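D7 protein (Anopheles stephensi, PDB 3NHI) modulates mosquito blood feeding by binding and sequestering host mediators, among them cysteinyl leukotrienes and thromboxane A2. Local coordinates at residues Thr48-Lys53 against Gly107-Tyr113; Lys16-Glu20 against Tyr268-Leu272; Glu94-Leu99 against Val119-Phe123. One frame throughout, in Å; residues are numbered along the deposited sequence.

Contact 1 (Thr48-Lys53 against Gly107-Tyr113); sequences THCYAK and GSCVDLY. With EAH ((5S,7E,9E,11Z,14Z)-5-hydroxyicosa-7,9,11,14-tetraenoic acid), chain B.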
loop_
_atom_site.group_PDB
_atom_site.type_symbol
_atom_site.label_atom_id
_atom_site.label_comp_id
_atom_site.label_asym_id
_atom_site.label_seq_id
_atom_site.Cartn_x
_atom_site.Cartn_y
_atom_site.Cartn_z
ATOM N N THR A 48 -8.021 3.434 17.986
ATOM C CA THR A 48 -8.831 2.522 17.191
ATOM C C THR A 48 -9.797 3.261 16.270
ATOM O O THR A 48 -9.965 2.862 15.116
ATOM C CB THR A 48 -9.605 1.564 18.086
ATOM O OG1 THR A 48 -8.673 0.874 18.929
ATOM C CG2 THR A 48 -10.385 0.544 17.259
ATOM N N HIS A 49 -10.411 4.346 16.752
ATOM C CA HIS A 49 -11.367 5.083 15.919
ATOM C C HIS A 49 -10.708 5.519 14.615
ATOM O O HIS A 49 -11.262 5.304 13.531
ATOM C CB HIS A 49 -11.945 6.327 16.605
ATOM C CG HIS A 49 -12.624 6.058 17.913
ATOM N ND1 HIS A 49 -12.786 7.041 18.868
ATOM C CD2 HIS A 49 -13.177 4.935 18.429
ATOM C CE1 HIS A 49 -13.417 6.536 19.911
ATOM N NE2 HIS A 49 -13.664 5.260 19.674
ATOM N N CYS A 50 -9.522 6.117 14.708
ATOM C CA CYS A 50 -8.886 6.617 13.500
ATOM C C CYS A 50 -8.275 5.515 12.660
ATOM O O CYS A 50 -8.181 5.638 11.437
ATOM C CB CYS A 50 -7.878 7.722 13.814
ATOM S SG CYS A 50 -8.640 9.255 14.404
ATOM N N TYR A 51 -7.880 4.420 13.304
ATOM C CA TYR A 51 -7.483 3.236 12.557
ATOM C C TYR A 51 -8.642 2.722 11.693
ATOM O O TYR A 51 -8.470 2.457 10.498
ATOM C CB TYR A 51 -6.953 2.140 13.487
ATOM C CG TYR A 51 -6.692 0.844 12.765
ATOM C CD1 TYR A 51 -5.603 0.716 11.902
ATOM C CD2 TYR A 51 -7.524 -0.256 12.960
ATOM C CE1 TYR A 51 -5.358 -0.483 11.237
ATOM C CE2 TYR A 51 -7.296 -1.449 12.300
ATOM C CZ TYR A 51 -6.221 -1.551 11.442
ATOM O OH TYR A 51 -6.007 -2.745 10.795
ATOM N N ALA A 52 -9.827 2.626 12.289
ATOM C CA ALA A 52 -11.023 2.210 11.557
ATOM C C ALA A 52 -11.312 3.142 10.377
ATOM O O ALA A 52 -11.572 2.676 9.265
ATOM C CB ALA A 52 -12.217 2.133 12.489
ATOM N N LYS A 53 -11.247 4.450 10.613
ATOM C CA LYS A 53 -11.454 5.414 9.538
ATOM C C LYS A 53 -10.420 5.206 8.422
ATOM O O LYS A 53 -10.760 5.239 7.244
ATOM C CB LYS A 53 -11.408 6.856 10.060
ATOM C CG LYS A 53 -11.501 7.878 8.933
ATOM C CD LYS A 53 -11.693 9.311 9.423
ATOM C CE LYS A 53 -11.811 10.255 8.234
ATOM N NZ LYS A 53 -12.081 11.669 8.634
ATOM N N GLY A 107 -18.116 12.619 9.714
ATOM C CA GLY A 107 -17.007 11.947 9.058
ATOM C C GLY A 107 -15.753 11.873 9.917
ATOM O O GLY A 107 -14.712 11.413 9.453
ATOM N N SER A 108 -15.853 12.321 11.169
ATOM C CA SER A 108 -14.748 12.198 12.124
ATOM C C SER A 108 -14.442 10.725 12.388
ATOM O O SER A 108 -15.261 9.837 12.107
ATOM C CB SER A 108 -15.110 12.873 13.442
ATOM O OG SER A 108 -16.201 12.203 14.065
ATOM N N CYS A 109 -13.265 10.463 12.939
ATOM C CA CYS A 109 -12.901 9.092 13.295
ATOM C C CYS A 109 -13.971 8.438 14.169
ATOM O O CYS A 109 -14.405 7.321 13.877
ATOM C CB CYS A 109 -11.576 9.051 14.032
ATOM S SG CYS A 109 -10.168 9.607 13.092
ATOM N N VAL A 110 -14.414 9.123 15.225
ATOM C CA VAL A 110 -15.385 8.519 16.134
ATOM C C VAL A 110 -16.756 8.324 15.477
ATOM O O VAL A 110 -17.420 7.314 15.730
ATOM C CB VAL A 110 -15.483 9.264 17.502
ATOM C CG1 VAL A 110 -16.159 10.631 17.364
ATOM C CG2 VAL A 110 -16.205 8.404 18.533
ATOM N N ASP A 111 -17.157 9.263 14.621
ATOM C CA ASP A 111 -18.450 9.147 13.942
ATOM C C ASP A 111 -18.463 7.941 13.007
ATOM O O ASP A 111 -19.438 7.183 12.980
ATOM C CB ASP A 111 -18.821 10.435 13.189
ATOM C CG ASP A 111 -19.413 11.502 14.100
ATOM O OD1 ASP A 111 -19.734 11.198 15.268
ATOM O OD2 ASP A 111 -19.584 12.641 13.625
ATOM N N LEU A 112 -17.372 7.733 12.275
ATOM C CA LEU A 112 -17.295 6.580 11.379
ATOM C C LEU A 112 -17.187 5.269 12.152
ATOM O O LEU A 112 -17.840 4.298 11.800
ATOM C CB LEU A 112 -16.156 6.744 10.368
ATOM C CG LEU A 112 -16.272 7.963 9.450
ATOM C CD1 LEU A 112 -15.120 7.965 8.497
ATOM C CD2 LEU A 112 -17.595 7.975 8.681
ATOM N N TYR A 113 -16.377 5.252 13.204
ATOM C CA TYR A 113 -16.294 4.092 14.085
ATOM C C TYR A 113 -17.659 3.720 14.659
ATOM O O TYR A 113 -18.061 2.554 14.598
ATOM C CB TYR A 113 -15.298 4.364 15.205
ATOM C CG TYR A 113 -15.188 3.271 16.250
ATOM C CD1 TYR A 113 -14.248 2.250 16.112
ATOM C CD2 TYR A 113 -16.005 3.270 17.382
ATOM C CE1 TYR A 113 -14.114 1.255 17.074
ATOM C CE2 TYR A 113 -15.883 2.271 18.355
ATOM C CZ TYR A 113 -14.933 1.273 18.192
ATOM O OH TYR A 113 -14.811 0.283 19.146
HETATM O O1 EAH B . -1.938 -12.008 3.535
HETATM C C1 EAH B . -2.430 -11.442 4.544
HETATM O O2 EAH B . -1.752 -11.164 5.563
HETATM C C2 EAH B . -3.902 -11.078 4.519
HETATM C C3 EAH B . -4.411 -10.732 5.921
HETATM C C4 EAH B . -4.344 -9.230 6.187
HETATM C C5 EAH B . -4.816 -8.922 7.592
HETATM O O3 EAH B . -6.137 -9.097 7.653
HETATM C C6 EAH B . -4.467 -7.483 7.962
HETATM C C7 EAH B . -5.066 -7.093 9.304
HETATM C C8 EAH B . -6.212 -6.124 9.104
HETATM C C9 EAH B . -6.918 -5.932 10.366
HETATM C C10 EAH B . -8.032 -5.226 10.183
HETATM C C11 EAH B . -8.700 -5.068 11.472
HETATM C C12 EAH B . -9.890 -4.479 11.622
HETATM C C13 EAH B . -10.679 -3.886 10.478
HETATM C C14 EAH B . -10.357 -2.409 10.404
HETATM C C15 EAH B . -11.262 -1.450 10.192
HETATM C C16 EAH B . -12.732 -1.720 9.980
HETATM C C17 EAH B . -13.033 -1.658 8.491
HETATM C C18 EAH B . -12.992 -3.050 7.875
HETATM C C19 EAH B . -13.705 -3.058 6.533
HETATM C C20 EAH B . -13.586 -4.411 5.871
#

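Contact 2 (Lys16-Glu20 against Tyr268-Leu272); sequences KRCYE and YAYLL. With EAH ((5S,7E,9E,11Z,14Z)-5-hydroxyicosa-7,9,11,14-tetraenoic acid), chain B.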
loop_
_atom_site.group_PDB
_atom_site.type_symbol
_atom_site.label_atom_id
_atom_site.label_comp_id
_atom_site.label_asym_id
_atom_site.label_seq_id
_atom_site.Cartn_x
_atom_site.Cartn_y
_atom_site.Cartn_z
ATOM N N LYS A 16 -1.610 -2.496 6.014
ATOM C CA LYS A 16 -0.278 -2.264 6.572
ATOM C C LYS A 16 0.006 -0.781 6.724
ATOM O O LYS A 16 0.598 -0.368 7.720
ATOM C CB LYS A 16 0.811 -2.998 5.780
ATOM C CG LYS A 16 1.125 -2.448 4.389
ATOM C CD LYS A 16 2.391 -1.584 4.357
ATOM C CE LYS A 16 2.755 -1.199 2.914
ATOM N NZ LYS A 16 4.029 -0.440 2.870
ATOM N N ARG A 17 -0.424 0.034 5.759
ATOM C CA ARG A 17 -0.220 1.477 5.865
ATOM C C ARG A 17 -1.024 2.055 7.026
ATOM O O ARG A 17 -0.539 2.930 7.748
ATOM C CB ARG A 17 -0.522 2.187 4.539
ATOM C CG ARG A 17 -0.466 3.711 4.607
ATOM C CD ARG A 17 0.877 4.241 5.114
ATOM N NE ARG A 17 0.925 5.691 4.947
ATOM C CZ ARG A 17 1.435 6.312 3.886
ATOM N NH1 ARG A 17 1.966 5.612 2.892
ATOM N NH2 ARG A 17 1.405 7.637 3.825
ATOM N N CYS A 18 -2.240 1.555 7.221
ATOM C CA CYS A 18 -3.034 2.011 8.357
ATOM C C CYS A 18 -2.414 1.597 9.685
ATOM O O CYS A 18 -2.425 2.387 10.629
ATOM C CB CYS A 18 -4.488 1.557 8.241
ATOM S SG CYS A 18 -5.400 2.381 6.915
ATOM N N TYR A 19 -1.863 0.380 9.768
ATOM C CA TYR A 19 -1.100 -0.011 10.958
ATOM C C TYR A 19 0.054 0.964 11.188
ATOM O O TYR A 19 0.258 1.448 12.299
ATOM C CB TYR A 19 -0.539 -1.432 10.823
ATOM C CG TYR A 19 -1.436 -2.576 11.256
ATOM C CD1 TYR A 19 -1.119 -3.344 12.375
ATOM C CD2 TYR A 19 -2.561 -2.931 10.514
ATOM C CE1 TYR A 19 -1.914 -4.416 12.763
ATOM C CE2 TYR A 19 -3.363 -4.007 10.893
ATOM C CZ TYR A 19 -3.031 -4.738 12.018
ATOM O OH TYR A 19 -3.826 -5.792 12.388
ATOM N N GLU A 20 0.817 1.254 10.140
ATOM C CA GLU A 20 1.957 2.174 10.276
ATOM C C GLU A 20 1.541 3.536 10.806
ATOM O O GLU A 20 2.241 4.139 11.642
ATOM C CB GLU A 20 2.688 2.346 8.945
ATOM C CG GLU A 20 3.465 1.126 8.496
ATOM C CD GLU A 20 4.042 1.258 7.102
ATOM O OE1 GLU A 20 4.596 0.252 6.621
ATOM O OE2 GLU A 20 3.937 2.344 6.484
ATOM N N TYR A 268 5.377 -6.300 3.565
ATOM C CA TYR A 268 4.438 -5.281 4.036
ATOM C C TYR A 268 4.335 -5.218 5.564
ATOM O O TYR A 268 3.849 -4.224 6.104
ATOM C CB TYR A 268 3.062 -5.494 3.395
ATOM C CG TYR A 268 2.905 -4.930 1.986
ATOM C CD1 TYR A 268 4.012 -4.560 1.212
ATOM C CD2 TYR A 268 1.633 -4.776 1.425
ATOM C CE1 TYR A 268 3.856 -4.052 -0.068
ATOM C CE2 TYR A 268 1.464 -4.283 0.131
ATOM C CZ TYR A 268 2.580 -3.912 -0.607
ATOM O OH TYR A 268 2.465 -3.401 -1.890
ATOM N N ALA A 269 4.831 -6.243 6.250
ATOM C CA ALA A 269 4.825 -6.250 7.715
ATOM C C ALA A 269 6.090 -5.644 8.326
ATOM O O ALA A 269 6.206 -5.561 9.547
ATOM C CB ALA A 269 4.605 -7.668 8.250
ATOM N N TYR A 270 7.021 -5.201 7.483
ATOM C CA TYR A 270 8.360 -4.818 7.947
ATOM C C TYR A 270 8.395 -3.850 9.131
ATOM O O TYR A 270 9.148 -4.070 10.085
ATOM C CB TYR A 270 9.214 -4.262 6.795
ATOM C CG TYR A 270 10.661 -4.133 7.193
ATOM C CD1 TYR A 270 11.522 -5.221 7.084
ATOM C CD2 TYR A 270 11.161 -2.935 7.713
ATOM C CE1 TYR A 270 12.852 -5.122 7.473
ATOM C CE2 TYR A 270 12.491 -2.823 8.101
ATOM C CZ TYR A 270 13.324 -3.919 7.974
ATOM O OH TYR A 270 14.643 -3.820 8.357
ATOM N N LEU A 271 7.604 -2.781 9.069
ATOM C CA LEU A 271 7.626 -1.747 10.108
ATOM C C LEU A 271 6.679 -2.030 11.275
ATOM O O LEU A 271 6.669 -1.288 12.258
ATOM C CB LEU A 271 7.299 -0.372 9.509
ATOM C CG LEU A 271 8.287 0.235 8.503
ATOM C CD1 LEU A 271 7.763 1.550 7.958
ATOM C CD2 LEU A 271 9.656 0.453 9.134
ATOM N N LEU A 272 5.903 -3.106 11.179
ATOM C CA LEU A 272 4.724 -3.267 12.045
ATOM C C LEU A 272 4.974 -3.644 13.509
ATOM O O LEU A 272 4.146 -3.324 14.365
ATOM C CB LEU A 272 3.678 -4.182 11.391
ATOM C CG LEU A 272 3.177 -3.746 10.003
ATOM C CD1 LEU A 272 1.913 -4.495 9.606
ATOM C CD2 LEU A 272 2.945 -2.236 9.896
HETATM O O1 EAH B . -1.938 -12.008 3.535
HETATM C C1 EAH B . -2.430 -11.442 4.544
HETATM O O2 EAH B . -1.752 -11.164 5.563
HETATM C C2 EAH B . -3.902 -11.078 4.519
HETATM C C3 EAH B . -4.411 -10.732 5.921
HETATM C C4 EAH B . -4.344 -9.230 6.187
HETATM C C5 EAH B . -4.816 -8.922 7.592
HETATM O O3 EAH B . -6.137 -9.097 7.653
HETATM C C6 EAH B . -4.467 -7.483 7.962
HETATM C C7 EAH B . -5.066 -7.093 9.304
HETATM C C8 EAH B . -6.212 -6.124 9.104
HETATM C C9 EAH B . -6.918 -5.932 10.366
HETATM C C10 EAH B . -8.032 -5.226 10.183
HETATM C C11 EAH B . -8.700 -5.068 11.472
HETATM C C12 EAH B . -9.890 -4.479 11.622
HETATM C C13 EAH B . -10.679 -3.886 10.478
HETATM C C14 EAH B . -10.357 -2.409 10.404
HETATM C C15 EAH B . -11.262 -1.450 10.192
HETATM C C16 EAH B . -12.732 -1.720 9.980
HETATM C C17 EAH B . -13.033 -1.658 8.491
HETATM C C18 EAH B . -12.992 -3.050 7.875
HETATM C C19 EAH B . -13.705 -3.058 6.533
HETATM C C20 EAH B . -13.586 -4.411 5.871
HETATM O O HOH W 1 5.278 -2.312 7.343
#

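Contact 3 (Glu94-Leu99 against Val119-Phe123); sequences EYQKAL and VHNRF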
loop_
_atom_site.group_PDB
_atom_site.type_symbol
_atom_site.label_atom_id
_atom_site.label_comp_id
_atom_site.label_asym_id
_atom_site.label_seq_id
_atom_site.Cartn_x
_atom_site.Cartn_y
_atom_site.Cartn_z
ATOM N N GLU A 94 -27.081 -8.160 2.320
ATOM C CA GLU A 94 -27.345 -7.736 3.690
ATOM C C GLU A 94 -26.267 -6.764 4.183
ATOM O O GLU A 94 -26.578 -5.782 4.857
ATOM C CB GLU A 94 -27.491 -8.949 4.628
ATOM C CG GLU A 94 -28.777 -9.777 4.392
ATOM C CD GLU A 94 -28.717 -11.212 4.926
ATOM O OE1 GLU A 94 -27.632 -11.712 5.313
ATOM O OE2 GLU A 94 -29.781 -11.867 4.927
ATOM N N TYR A 95 -25.009 -7.020 3.818
ATOM C CA TYR A 95 -23.894 -6.133 4.170
ATOM C C TYR A 95 -24.054 -4.764 3.501
ATOM O O TYR A 95 -23.955 -3.728 4.155
ATOM C CB TYR A 95 -22.591 -6.821 3.759
ATOM C CG TYR A 95 -21.278 -6.162 4.119
ATOM C CD1 TYR A 95 -21.151 -5.247 5.169
ATOM C CD2 TYR A 95 -20.127 -6.502 3.402
ATOM C CE1 TYR A 95 -19.900 -4.690 5.473
ATOM C CE2 TYR A 95 -18.899 -5.946 3.698
ATOM C CZ TYR A 95 -18.791 -5.040 4.722
ATOM O OH TYR A 95 -17.546 -4.518 4.995
ATOM N N GLN A 96 -24.331 -4.777 2.198
ATOM C CA GLN A 96 -24.634 -3.571 1.443
ATOM C C GLN A 96 -25.745 -2.758 2.123
ATOM O O GLN A 96 -25.629 -1.544 2.304
ATOM C CB GLN A 96 -25.053 -3.960 0.017
ATOM C CG GLN A 96 -25.588 -2.801 -0.828
ATOM C CD GLN A 96 -26.263 -3.263 -2.106
ATOM O OE1 GLN A 96 -26.697 -4.411 -2.216
ATOM N NE2 GLN A 96 -26.363 -2.361 -3.081
ATOM N N LYS A 97 -26.821 -3.441 2.508
ATOM C CA LYS A 97 -27.961 -2.771 3.112
ATOM C C LYS A 97 -27.630 -2.174 4.478
ATOM O O LYS A 97 -28.012 -1.047 4.761
ATOM C CB LYS A 97 -29.176 -3.700 3.159
ATOM C CG LYS A 97 -29.803 -3.849 1.763
ATOM C CD LYS A 97 -30.722 -5.065 1.621
ATOM C CE LYS A 97 -32.015 -4.904 2.391
ATOM N NZ LYS A 97 -32.910 -6.053 2.045
ATOM N N ALA A 98 -26.876 -2.908 5.301
ATOM C CA ALA A 98 -26.427 -2.376 6.586
ATOM C C ALA A 98 -25.575 -1.117 6.410
ATOM O O ALA A 98 -25.701 -0.154 7.179
ATOM C CB ALA A 98 -25.673 -3.443 7.380
ATOM N N LEU A 99 -24.723 -1.107 5.385
ATOM C CA LEU A 99 -23.941 0.098 5.071
ATOM C C LEU A 99 -24.800 1.270 4.598
ATOM O O LEU A 99 -24.514 2.437 4.915
ATOM C CB LEU A 99 -22.867 -0.208 4.033
ATOM C CG LEU A 99 -21.628 -0.860 4.639
ATOM C CD1 LEU A 99 -20.787 -1.456 3.551
ATOM C CD2 LEU A 99 -20.814 0.173 5.432
ATOM N N VAL A 119 -22.050 -2.826 12.023
ATOM C CA VAL A 119 -21.910 -3.453 10.707
ATOM C C VAL A 119 -20.736 -4.434 10.728
ATOM O O VAL A 119 -20.859 -5.584 10.285
ATOM C CB VAL A 119 -21.719 -2.399 9.590
ATOM C CG1 VAL A 119 -21.635 -3.080 8.219
ATOM C CG2 VAL A 119 -22.859 -1.379 9.616
ATOM N N HIS A 120 -19.616 -3.983 11.286
ATOM C CA HIS A 120 -18.450 -4.830 11.502
ATOM C C HIS A 120 -18.788 -6.046 12.354
ATOM O O HIS A 120 -18.441 -7.184 12.002
ATOM C CB HIS A 120 -17.335 -4.023 12.160
ATOM C CG HIS A 120 -16.119 -4.831 12.479
ATOM N ND1 HIS A 120 -15.156 -5.129 11.540
ATOM C CD2 HIS A 120 -15.715 -5.409 13.634
ATOM C CE1 HIS A 120 -14.206 -5.853 12.107
ATOM N NE2 HIS A 120 -14.522 -6.039 13.376
ATOM N N ASN A 121 -19.481 -5.821 13.466
ATOM C CA ASN A 121 -19.777 -6.935 14.363
ATOM C C ASN A 121 -20.665 -7.995 13.716
ATOM O O ASN A 121 -20.523 -9.183 14.003
ATOM C CB ASN A 121 -20.336 -6.444 15.700
ATOM C CG ASN A 121 -19.256 -5.862 16.599
ATOM O OD1 ASN A 121 -18.128 -6.355 16.644
ATOM N ND2 ASN A 121 -19.599 -4.807 17.318
ATOM N N ARG A 122 -21.552 -7.557 12.823
ATOM C CA ARG A 122 -22.433 -8.465 12.090
ATOM C C ARG A 122 -21.734 -9.172 10.923
ATOM O O ARG A 122 -21.959 -10.372 10.693
ATOM C CB ARG A 122 -23.668 -7.711 11.593
ATOM C CG ARG A 122 -24.690 -8.623 10.929
ATOM C CD ARG A 122 -26.037 -7.946 10.751
ATOM N NE ARG A 122 -26.898 -8.793 9.929
ATOM C CZ ARG A 122 -27.867 -8.360 9.126
ATOM N NH1 ARG A 122 -28.140 -7.070 9.036
ATOM N NH2 ARG A 122 -28.552 -9.243 8.402
ATOM N N PHE A 123 -20.889 -8.440 10.193
ATOM C CA PHE A 123 -20.368 -8.929 8.917
ATOM C C PHE A 123 -18.862 -9.086 8.867
ATOM O O PHE A 123 -18.297 -9.170 7.777
ATOM C CB PHE A 123 -20.812 -7.998 7.776
ATOM C CG PHE A 123 -22.296 -7.974 7.571
ATOM C CD1 PHE A 123 -22.951 -9.051 6.986
ATOM C CD2 PHE A 123 -23.046 -6.873 7.988
ATOM C CE1 PHE A 123 -24.338 -9.026 6.815
ATOM C CE2 PHE A 123 -24.429 -6.840 7.806
ATOM C CZ PHE A 123 -25.072 -7.914 7.223
HETATM O O HOH W 2 -28.874 -5.812 6.362
HETATM O O HOH W 3 -26.877 -11.909 7.884
#

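Contact 1 (Thr48-Lys53 against Gly107-Tyr113)
His-49 and Cys-109, which with Tyr-113 have the most surface buried here, meet directly: their CB atoms lie 3.8 Å apart where helix 46-58 passes the first turn of helix 109-130. The two short helical segments cross at 72°, and their axes come as close as 7.8 Å. Such proximity fits the covalent link at the crossing, a disulfide between Cys-50 SG and Cys-109 SG with a chi3 of 102°, near the relaxed right angle.

The imidazole of His-49 meets two residues of the other helix. Over one face lies Val-110, whose CG2 makes a CH-pi contact; this methyl is anti to the valine's backbone N, and the two side chains run alongside each other. The imidazole's CD2 in turn reaches over Tyr-113, 3.3 Å above the phenol plane and toward its rim. The pair is neither stacked nor edge-to-face, since the planes are inclined by 49°. Both polar ends have partners nearby: His-49 NE2 bonds to Asn-44 OD1 and Tyr-113 OH to Leu-41 O. At its edge the Tyr-113 ring also meets Ala-52 CB.

Lys-53 extends fully across Leu-112, its CG 3.6 Å from Leu-112 CD1. Its NZ then hydrogen-bonds to Gly-107 O at 2.8 Å, coming in somewhat tilted from the carbonyl plane. Just beyond, Ser-108 is the N-cap of helix 109-130, its OG accepting from Asp-111 N.

From the same turn of helix 46-58, Tyr-51 reaches the bound fatty acid, its OH 3.3 Å from EAH C10. A disulfide tying pocket helices together is characteristic of the all-helical odorant-binding protein (PBP/GOBP) fold.

Contact 2 (Lys16-Glu20 against Tyr268-Leu272)
Lys-16 lies across Tyr-268, joining helix 8-22 of the ligand-holding N-terminal half to a loop of the C-terminal half, between helices 251-266 and 280-288. This is consistent with the two odorant-binding-protein-like domains of long D7 proteins. The segment 268-272 includes a type I beta turn from Ala-269 to Leu-272, closed by Leu-272 N to Ala-269 O.

The lysine chain leaves with CG between its backbone N and carbonyl carbon (chi1 71°) and bends again at chi2, which carries it obliquely over the tyrosine. CE stands 3.8 Å above the ring plane, offset toward the rim, and makes a CH-pi contact. NZ is 4.7 Å from the Tyr-268 ring centroid and 20° off the normal, a cation-pi arrangement over the same face. The phenol OH bonds to Glu-9 of helix 8-22, giving the ring a second tie to that helix.

Leu-272 meets Tyr-19 and Glu-20 at roughly right angles. Its CD2 contacts two methylenes at once, 3.7 Å from Tyr-19 CB and equally far from Glu-20 CG, while CD1 approaches the Tyr-19 ring obliquely. That ring continues into the pocket, where its OH lies 3.6 Å from EAH C7 and bonds to Asn-37.

The Glu-20 side chain, extended beyond CG, crosses that of Leu-271 obliquely and brings OE1 to 3.7 Å from Leu-271 CD1. OE2 forms a salt bridge with Arg-212, whereas the pairing of OE1 with Lys-16 NZ is long. A water joins the two segments: it accepts from Leu-271 N and lies 2.7 Å from both Glu-20 OE1 and Tyr-268 O.

Contact 3 (Glu94-Leu99 against Val119-Phe123)
Tyr-95 and Phe-123 form the aromatic centre of an antiparallel helix pair, in which helix 89-101 packs against helix 109-130 in the all-helical odorant-binding-protein-like fold. The segment axes run at 171° to each other, 10.5 Å apart at closest approach. No direct hydrogen bond crosses between them.

The two rings are inclined by 30° and slid so far that they barely overlap, their centroids 5.3 Å apart. Each ring is instead covered by a carbon of the other residue. Tyr-95 CA sits over the centre of the Phe-123 ring, and Phe-123 CB lies over a face of the phenol; both are CH-pi contacts. On its opposite face the Phe-123 ring carries Arg-122 CG, and Phe-123 CZ lies 3.3 Å above the Arg-122 guanidinium plane, over its centre, so the arginine's head packs on this ring too.

Apolar packing fills in around the rings. Val-119 CG1, anti to its backbone N (chi1 -178°), meets the edge of the Tyr-95 ring in plane, 3.6 Å from CE1, and also approaches Ala-98 CB and Leu-99 CG. Ala-98 CB rests 3.6 Å from Phe-123 CE2. The phenol OH of Tyr-95 bonds to Tyr-116 OH, and its side chain comes within about 4 Å of the bound fatty acid, placing this packing at the pocket's wall.

Polar contacts lie at the outer side and are indirect. Glu-94 and Arg-122 cross at about a right angle without a salt bridge, OE1 standing well out of the guanidinium plane; Glu-94 OE2 has its own ion pair with Lys-90. Water links the two residues instead: one donates to Glu-94 O and accepts weakly from Arg-122 NH1, and another donates to Glu-94 OE1 at 2.7 Å while accepting from Arg-122 NH2 at 3.2 Å.

Contacts 1 and 2 meet through their aromatic residues: Tyr-51 and Tyr-19 pack edge-to-face beside the bound fatty acid, which both contacts touch, although their centres are about 19 Å apart. Contact 3 shares helix 109-130 with contact 1, their centres about 17 Å and nearest atoms about 7 Å apart. Helix 109-130 carries the disulfide at its start and the antiparallel packing further along. Contacts 2 and 3 are about 26 Å apart between centres. Both other contacts lie within the chain loop that contact 2 closes. Contacts 1 and 2 touch the ligand's carbon chain, whereas Lys-151, Trp-39 and Gly-133 hydrogen-bond to it.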